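Local atomic coordinates of phosphatidylglycerophosphatase and protein-tyrosine phosphatase 1 (Mus musculus, PDB entry 3RGO), a protein that dephosphorylates phosphatidylglycerophosphate to phosphatidylglycerol, a step on the route to cardiolipin in mitochondria, and also has protein phosphatase activity. Residues A[74-79]-A[148-153]; A[106-111]-A[141-146]. One frame throughout, in Å; residues are numbered along the deposited sequence.

How the contacts relate
Contact 2 lies in the core and contact 1 toward the surface. Both use helix 137-154. Its 141-146 turn packs on helix 102-115, and its later 148-153 turn faces helix 72-88. In contact 2 all four touching residues are buried, and their chemistry is apolar: methyl against methyl, and methyl against a ring face. Contact 1 is only partly buried. It mixes one isoleucine methyl with a histidine, a glutamate and an arginine. The two contacts, about 8 Å apart between centres, meet directly. The His76 ring lies against the Phe146 ring, with planes at about 35°, and Leu75 CD2 touches Val142 CG1 at 3.5 Å.

Contact 1 (A[74-79]-A[148-153]); sequences NLHKGV and KEITAR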
# COMPACT_ATOMS: atom_id res chain seq x y z
N ASN A 74 5.69 -6.11 9.02
CA ASN A 74 5.87 -5.45 7.73
C ASN A 74 4.64 -4.64 7.32
O ASN A 74 4.75 -3.68 6.57
CB ASN A 74 6.26 -6.47 6.66
CG ASN A 74 7.72 -6.88 6.75
OD1 ASN A 74 8.11 -7.95 6.28
ND2 ASN A 74 8.54 -6.04 7.38
N LEU A 75 3.48 -5.05 7.83
CA LEU A 75 2.26 -4.27 7.69
C LEU A 75 2.43 -2.93 8.42
O LEU A 75 2.07 -1.88 7.90
CB LEU A 75 1.08 -5.04 8.27
CG LEU A 75 -0.13 -5.34 7.38
CD1 LEU A 75 0.26 -5.49 5.91
CD2 LEU A 75 -0.88 -6.57 7.89
N HIS A 76 2.99 -2.99 9.63
CA HIS A 76 3.28 -1.78 10.39
C HIS A 76 4.35 -0.94 9.69
O HIS A 76 4.28 0.29 9.68
CB HIS A 76 3.74 -2.12 11.81
CG HIS A 76 2.62 -2.46 12.75
ND1 HIS A 76 2.36 -3.74 13.15
CD2 HIS A 76 1.69 -1.67 13.34
CE1 HIS A 76 1.31 -3.74 13.97
NE2 HIS A 76 0.89 -2.50 14.10
N LYS A 77 5.34 -1.61 9.10
CA LYS A 77 6.37 -0.91 8.34
C LYS A 77 5.74 -0.14 7.19
O LYS A 77 6.05 1.04 6.97
CB LYS A 77 7.42 -1.89 7.81
CG LYS A 77 8.60 -2.09 8.73
CD LYS A 77 9.69 -2.91 8.05
CE LYS A 77 10.90 -3.08 8.96
NZ LYS A 77 11.98 -3.88 8.30
N GLY A 78 4.84 -0.80 6.47
CA GLY A 78 4.16 -0.18 5.34
C GLY A 78 3.33 1.00 5.77
O GLY A 78 3.36 2.06 5.15
N VAL A 79 2.58 0.83 6.86
CA VAL A 79 1.71 1.88 7.34
C VAL A 79 2.50 3.08 7.86
O VAL A 79 2.18 4.23 7.54
CB VAL A 79 0.75 1.34 8.43
CG1 VAL A 79 -0.07 2.47 9.03
CG2 VAL A 79 -0.16 0.26 7.82
N LYS A 148 -6.55 -5.60 16.05
CA LYS A 148 -6.40 -5.79 17.49
C LYS A 148 -5.17 -5.07 18.05
O LYS A 148 -5.22 -4.49 19.13
CB LYS A 148 -6.34 -7.28 17.83
CG LYS A 148 -7.62 -8.04 17.57
CD LYS A 148 -7.49 -9.50 17.97
CE LYS A 148 -8.75 -10.28 17.66
NZ LYS A 148 -8.65 -11.70 18.10
N GLU A 149 -4.07 -5.12 17.31
CA GLU A 149 -2.83 -4.48 17.72
C GLU A 149 -2.97 -2.96 17.73
O GLU A 149 -2.48 -2.28 18.63
CB GLU A 149 -1.67 -4.88 16.81
CG GLU A 149 -1.20 -6.31 16.99
CD GLU A 149 0.06 -6.61 16.20
OE1 GLU A 149 0.37 -5.85 15.27
OE2 GLU A 149 0.74 -7.61 16.52
N ILE A 150 -3.64 -2.44 16.70
CA ILE A 150 -3.89 -1.01 16.58
C ILE A 150 -4.70 -0.49 17.76
O ILE A 150 -4.40 0.56 18.32
CB ILE A 150 -4.65 -0.69 15.27
CG1 ILE A 150 -3.72 -0.86 14.07
CG2 ILE A 150 -5.26 0.70 15.33
CD1 ILE A 150 -2.31 -0.38 14.31
N THR A 151 -5.73 -1.25 18.13
CA THR A 151 -6.59 -0.89 19.25
C THR A 151 -5.83 -0.89 20.57
O THR A 151 -5.98 0.02 21.39
CB THR A 151 -7.79 -1.85 19.35
OG1 THR A 151 -8.48 -1.89 18.09
CG2 THR A 151 -8.75 -1.41 20.44
N ALA A 152 -4.99 -1.90 20.77
CA ALA A 152 -4.23 -2.04 22.01
C ALA A 152 -3.15 -0.96 22.14
O ALA A 152 -2.83 -0.52 23.24
CB ALA A 152 -3.61 -3.43 22.10
N ARG A 153 -2.60 -0.54 21.00
CA ARG A 153 -1.59 0.52 21.01
C ARG A 153 -2.28 1.85 21.29
O ARG A 153 -1.71 2.74 21.92
CB ARG A 153 -0.84 0.56 19.68
CG ARG A 153 0.66 0.78 19.83
CD ARG A 153 1.38 0.65 18.49
NE ARG A 153 0.99 -0.56 17.77
CZ ARG A 153 1.55 -1.75 17.95
NH1 ARG A 153 2.54 -1.90 18.82
NH2 ARG A 153 1.13 -2.80 17.25
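His76 of helix 72-88 reaches across to Glu149, Ile150 and Arg153 of helix 137-154. This is a helix-helix contact on the helical side of the dual specificity phosphatase fold. The short segments cross at -65°, with axes 12.7 Å apart at closest approach. The backbones are therefore well separated, and side chains bridge the space.

The apolar part is small. Ile150 turns its CD1 methyl to the imidazole and comes within 3.8 Å of NE2. Farther in, Leu75 and Val79 of the same turn pack on helix 102-115, which ties this edge to the core.

The polar part lies on the outer side. His76 CG is anti to its own carbonyl carbon (chi1 -79°), which carries the ring out toward helix 137-154. At the near end of the ring, ND1 gives a weak hydrogen bond to Leu72 O, which probably helps set the ring's rotation. The Glu149 carboxylate comes to the ring edge, but its OE1 is modelled too close for a bond to be read from it. With alanine at His76, Ile150 CD1 and the Arg153 guanidinium would probably lose the ring they meet, and a gap would open between the helices.

The Arg153 chain bends at chi3 and comes back toward the ring from the opposite direction. Its guanidinium plane stands 83° from the imidazole, with NH2 3.2 Å from His76 NE2.

Contact 2 (A[106-111]-A[141-146]); sequences MVAAYL and EVLKEF
Two helices that run nearly side by side, 102-115 and 137-154, meet here through Ala108 and Ala109 on one and Leu143 and Phe146 on the other. Between the short segments the axes come within 10.2 Å and cross at -22°. The nearest backbone pair is Ala109 and Leu143, with CA atoms 6.4 Å apart. Alanine methyls on helix 102-115 leave room for the larger side chains opposite.

Leu143 splits its two methyls between the alanines. CD1 packs on Ala108 CB at 3.6 Å. CD2 lies by Ala109, 4.0 Å from its CB and close to its backbone N. The leucine thus covers both the side chain and the backbone of this turn.

The pair belongs to the helical layer beside the mixed sheet of the dual specificity phosphatase fold. Helix 102-115 follows the loop of Cys96, predicted to be the phosphocysteine nucleophile. Its other sides are covered too: Val107 meets strand 9-12 and helix 119-129, and Tyr110 OH is hydrogen-bonded to Asp6 OD2.

Phe146 comes in one turn after Leu143. Its CG stands anti to the backbone N (chi1 -175°), which directs the ring toward helix 102-115. Ala109 CB sits over one ring face in a CH-pi contact, 4.0 Å from the centroid and 14° off the normal. Phe146 CE1 also approaches the backbone, 3.3 Å from Ala109 O. At the end of the ring, Val79 CG2 of helix 72-88 packs on Phe146 CZ at 3.8 Å.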
# COMPACT_ATOMS: atom_id res chain seq x y z
N MET A 106 -2.66 -4.08 1.96
CA MET A 106 -1.75 -3.09 2.54
C MET A 106 -2.47 -1.77 2.78
O MET A 106 -2.35 -1.17 3.86
CB MET A 106 -0.54 -2.86 1.62
CG MET A 106 0.48 -1.84 2.14
SD MET A 106 1.44 -2.44 3.57
CE MET A 106 2.12 -3.95 2.91
N VAL A 107 -3.22 -1.33 1.78
CA VAL A 107 -4.00 -0.10 1.90
C VAL A 107 -5.07 -0.25 2.98
O VAL A 107 -5.34 0.70 3.72
CB VAL A 107 -4.63 0.34 0.55
CG1 VAL A 107 -5.57 1.52 0.76
CG2 VAL A 107 -3.55 0.70 -0.47
N ALA A 108 -5.66 -1.43 3.08
CA ALA A 108 -6.63 -1.72 4.13
C ALA A 108 -6.03 -1.50 5.52
O ALA A 108 -6.67 -0.92 6.39
CB ALA A 108 -7.16 -3.16 4.01
N ALA A 109 -4.80 -1.96 5.72
CA ALA A 109 -4.16 -1.81 7.01
C ALA A 109 -3.95 -0.34 7.34
O ALA A 109 -4.21 0.10 8.46
CB ALA A 109 -2.83 -2.57 7.04
N TYR A 110 -3.48 0.42 6.35
CA TYR A 110 -3.34 1.87 6.47
C TYR A 110 -4.64 2.52 6.95
O TYR A 110 -4.64 3.27 7.93
CB TYR A 110 -2.90 2.46 5.12
CG TYR A 110 -3.11 3.94 4.97
CD1 TYR A 110 -2.22 4.85 5.52
CD2 TYR A 110 -4.21 4.44 4.27
CE1 TYR A 110 -2.41 6.22 5.38
CE2 TYR A 110 -4.41 5.79 4.12
CZ TYR A 110 -3.52 6.68 4.68
OH TYR A 110 -3.72 8.04 4.53
N LEU A 111 -5.74 2.23 6.26
CA LEU A 111 -7.03 2.81 6.61
C LEU A 111 -7.51 2.39 8.00
O LEU A 111 -8.08 3.19 8.75
CB LEU A 111 -8.08 2.45 5.56
CG LEU A 111 -7.86 3.06 4.17
CD1 LEU A 111 -8.85 2.49 3.18
CD2 LEU A 111 -7.93 4.59 4.22
N GLU A 141 -7.74 -12.40 7.87
CA GLU A 141 -7.36 -12.81 9.22
C GLU A 141 -6.18 -11.99 9.76
O GLU A 141 -6.14 -11.64 10.94
CB GLU A 141 -7.06 -14.30 9.27
CG GLU A 141 -8.28 -15.18 9.05
CD GLU A 141 -9.35 -15.00 10.13
OE1 GLU A 141 -9.15 -15.51 11.25
OE2 GLU A 141 -10.38 -14.35 9.85
N VAL A 142 -5.23 -11.67 8.89
CA VAL A 142 -4.10 -10.85 9.31
C VAL A 142 -4.54 -9.42 9.60
O VAL A 142 -4.08 -8.80 10.56
CB VAL A 142 -2.94 -10.90 8.30
CG1 VAL A 142 -1.86 -9.89 8.67
CG2 VAL A 142 -2.37 -12.31 8.22
N LEU A 143 -5.44 -8.89 8.77
CA LEU A 143 -6.01 -7.57 8.99
C LEU A 143 -6.78 -7.53 10.32
O LEU A 143 -6.83 -6.49 10.98
CB LEU A 143 -6.94 -7.17 7.84
CG LEU A 143 -6.27 -6.82 6.51
CD1 LEU A 143 -7.31 -6.49 5.44
CD2 LEU A 143 -5.31 -5.65 6.70
N LYS A 144 -7.37 -8.65 10.69
CA LYS A 144 -8.04 -8.76 12.00
C LYS A 144 -7.05 -8.64 13.15
O LYS A 144 -7.33 -7.98 14.16
CB LYS A 144 -8.79 -10.09 12.11
CG LYS A 144 -10.18 -10.09 11.49
CD LYS A 144 -10.97 -11.32 11.95
CE LYS A 144 -12.45 -11.22 11.60
NZ LYS A 144 -12.69 -11.16 10.13
N GLU A 145 -5.89 -9.29 13.02
CA GLU A 145 -4.87 -9.22 14.06
C GLU A 145 -4.29 -7.81 14.11
O GLU A 145 -3.99 -7.27 15.18
CB GLU A 145 -3.75 -10.24 13.82
CG GLU A 145 -4.18 -11.70 13.95
CD GLU A 145 -4.09 -12.21 15.38
OE1 GLU A 145 -4.52 -11.48 16.30
OE2 GLU A 145 -3.60 -13.34 15.58
N PHE A 146 -4.12 -7.21 12.93
CA PHE A 146 -3.60 -5.85 12.83
C PHE A 146 -4.55 -4.89 13.55
O PHE A 146 -4.11 -3.98 14.26
CB PHE A 146 -3.43 -5.44 11.36
CG PHE A 146 -2.77 -4.10 11.18
CD1 PHE A 146 -3.54 -2.95 11.04
CD2 PHE A 146 -1.40 -3.98 11.15
CE1 PHE A 146 -2.95 -1.72 10.87
CE2 PHE A 146 -0.79 -2.76 10.98
CZ PHE A 146 -1.57 -1.62 10.84